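PDB 4FLN: protease Do-like 2, chloroplastic, which acts as a chloroplast serine protease that makes the primary cleavage of photodamaged D1 protein in plant photosystem II. Local coordinates for residues A333-I339 / V350-P356. Residues are numbered along the deposited sequence; the frame is centred on the assembly and turned at random.
Sequences AGDIAEI and VQVVLRP
Segments 333-339 and 350-356 hold the open end of an antiparallel beta hairpin, strands 336-343 and 346-353, in the first PDZ domain. The axes of strands 336-339 and 350-353 approach to 4.6 Å at 149°. A333 CB packs on P356 CD at 3.7 Å. G334 has phi/psi 101/-15; a CB here would jam against the preceding carbonyl and clash with R355 NH2. G334 N donates to L354 O (3.1 Å), and L354 N donates to D335 O (2.9 Å). G334 and D335 thus both face L354, the geometry of a G1 beta bulge. The R355 guanidinium lies with one face over G334 CA, 3.4 Å from NH2. I336 (mt) forms a non-hydrogen-bonded pair with V353; its CG2 lies 3.6 Å from Q351 CB. A337 pairs with V352 through two bonds, A337 N to V352 O and V352 N to A337 O, both 3.0 Å. E338 opposes Q351 without such bonds. I339 N reaches V350 O at 2.8 Å, and V350 N returns to I339 O at 3.0 Å. I339 (mt) sets CD1 3.8 Å from V352 CG2. I336, E338, Q351 and V353 share one face. A337, I339, V350 and V352 share the other, where A337 and I339 pack on F303 of neighbouring strand 299-303, and I339 also on I300.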
loop_
_atom_site.group_PDB
_atom_site.type_symbol
_atom_site.label_atom_id
_atom_site.label_comp_id
_atom_site.label_asym_id
_atom_site.label_seq_id
_atom_site.Cartn_x
_atom_site.Cartn_y
_atom_site.Cartn_z
ATOM N N ALA B 333 12.720 43.228 16.867
ATOM C CA ALA B 333 12.094 43.971 15.788
ATOM C C ALA B 333 12.432 45.444 15.958
ATOM O O ALA B 333 12.272 46.009 17.038
ATOM C CB ALA B 333 10.594 43.754 15.785
ATOM N N GLY B 334 12.928 46.053 14.890
ATOM C CA GLY B 334 13.267 47.461 14.905
ATOM C C GLY B 334 14.748 47.744 15.065
ATOM O O GLY B 334 15.195 48.865 14.821
ATOM N N ASP B 335 15.514 46.734 15.472
ATOM C CA ASP B 335 16.940 46.927 15.740
ATOM C C ASP B 335 17.752 47.217 14.489
ATOM O O ASP B 335 17.401 46.793 13.386
ATOM C CB ASP B 335 17.541 45.706 16.433
ATOM C CG ASP B 335 17.191 45.630 17.899
ATOM O OD1 ASP B 335 16.553 46.580 18.421
ATOM O OD2 ASP B 335 17.579 44.619 18.530
ATOM N N ILE B 336 18.858 47.926 14.670
ATOM C CA ILE B 336 19.785 48.163 13.574
ATOM C C ILE B 336 21.037 47.295 13.713
ATOM O O ILE B 336 21.619 47.190 14.795
ATOM C CB ILE B 336 20.175 49.647 13.490
ATOM C CG1 ILE B 336 18.923 50.507 13.263
ATOM C CG2 ILE B 336 21.213 49.866 12.407
ATOM C CD1 ILE B 336 19.187 51.883 12.663
ATOM N N ALA B 337 21.433 46.662 12.616
ATOM C CA ALA B 337 22.699 45.931 12.562
ATOM C C ALA B 337 23.668 46.643 11.631
ATOM O O ALA B 337 23.269 47.130 10.579
ATOM C CB ALA B 337 22.481 44.497 12.081
ATOM N N GLU B 338 24.937 46.713 12.021
ATOM C CA GLU B 338 25.964 47.209 11.119
ATOM C C GLU B 338 26.489 46.074 10.251
ATOM O O GLU B 338 26.814 45.000 10.738
ATOM C CB GLU B 338 27.089 47.873 11.895
ATOM C CG GLU B 338 26.614 49.024 12.764
ATOM C CD GLU B 338 27.752 49.741 13.450
ATOM O OE1 GLU B 338 27.488 50.501 14.409
ATOM O OE2 GLU B 338 28.910 49.546 13.025
ATOM N N ILE B 339 26.552 46.304 8.950
ATOM C CA ILE B 339 26.938 45.243 8.042
ATOM C C ILE B 339 28.069 45.670 7.112
ATOM O O ILE B 339 27.936 46.615 6.336
ATOM C CB ILE B 339 25.719 44.740 7.244
ATOM C CG1 ILE B 339 24.654 44.196 8.201
ATOM C CG2 ILE B 339 26.132 43.675 6.237
ATOM C CD1 ILE B 339 23.378 43.729 7.526
ATOM N N VAL B 350 27.422 49.591 6.053
ATOM C CA VAL B 350 26.046 50.083 6.025
ATOM C C VAL B 350 25.253 49.673 7.270
ATOM O O VAL B 350 25.639 48.747 7.980
ATOM C CB VAL B 350 25.279 49.614 4.766
ATOM C CG1 VAL B 350 26.173 49.653 3.547
ATOM C CG2 VAL B 350 24.716 48.222 4.971
ATOM N N GLN B 351 24.147 50.370 7.530
ATOM C CA GLN B 351 23.230 49.998 8.604
ATOM C C GLN B 351 21.918 49.479 8.018
ATOM O O GLN B 351 21.443 49.988 7.008
ATOM C CB GLN B 351 22.925 51.190 9.503
ATOM C CG GLN B 351 24.130 51.865 10.096
ATOM C CD GLN B 351 23.742 53.030 10.988
ATOM O OE1 GLN B 351 23.350 52.836 12.140
ATOM N NE2 GLN B 351 23.843 54.248 10.459
ATOM N N VAL B 352 21.335 48.469 8.656
ATOM C CA VAL B 352 20.073 47.908 8.198
ATOM C C VAL B 352 19.100 47.705 9.342
ATOM O O VAL B 352 19.462 47.169 10.383
ATOM C CB VAL B 352 20.267 46.557 7.514
ATOM C CG1 VAL B 352 18.943 46.080 6.947
ATOM C CG2 VAL B 352 21.308 46.664 6.414
ATOM N N VAL B 353 17.864 48.144 9.154
ATOM C CA VAL B 353 16.823 47.847 10.123
ATOM C C VAL B 353 16.370 46.413 9.899
ATOM O O VAL B 353 16.180 45.993 8.754
ATOM C CB VAL B 353 15.601 48.782 9.981
ATOM C CG1 VAL B 353 14.537 48.426 11.022
ATOM C CG2 VAL B 353 16.017 50.242 10.097
ATOM N N LEU B 354 16.207 45.666 10.987
ATOM C CA LEU B 354 15.754 44.286 10.902
ATOM C C LEU B 354 14.318 44.135 11.387
ATOM O O LEU B 354 14.008 44.425 12.536
ATOM C CB LEU B 354 16.656 43.384 11.736
ATOM C CG LEU B 354 18.144 43.675 11.620
ATOM C CD1 LEU B 354 18.934 42.815 12.597
ATOM C CD2 LEU B 354 18.588 43.454 10.196
ATOM N N ARG B 355 13.436 43.671 10.517
ATOM C CA ARG B 355 12.078 43.380 10.949
ATOM C C ARG B 355 11.734 41.925 10.664
ATOM O O ARG B 355 12.386 41.283 9.840
ATOM C CB ARG B 355 11.074 44.339 10.302
ATOM C CG ARG B 355 11.265 45.785 10.737
ATOM C CD ARG B 355 9.962 46.414 11.214
ATOM N NE ARG B 355 9.909 46.546 12.669
ATOM C CZ ARG B 355 9.981 47.702 13.324
ATOM N NH1 ARG B 355 10.100 48.834 12.658
ATOM N NH2 ARG B 355 9.927 47.722 14.648
ATOM N N PRO B 356 10.731 41.395 11.376
ATOM C CA PRO B 356 10.252 40.030 11.154
ATOM C C PRO B 356 9.799 39.851 9.717
ATOM O O PRO B 356 9.351 40.808 9.099
ATOM C CB PRO B 356 9.062 39.910 12.113
ATOM C CG PRO B 356 8.781 41.281 12.595
ATOM C CD PRO B 356 10.050 42.033 12.510
#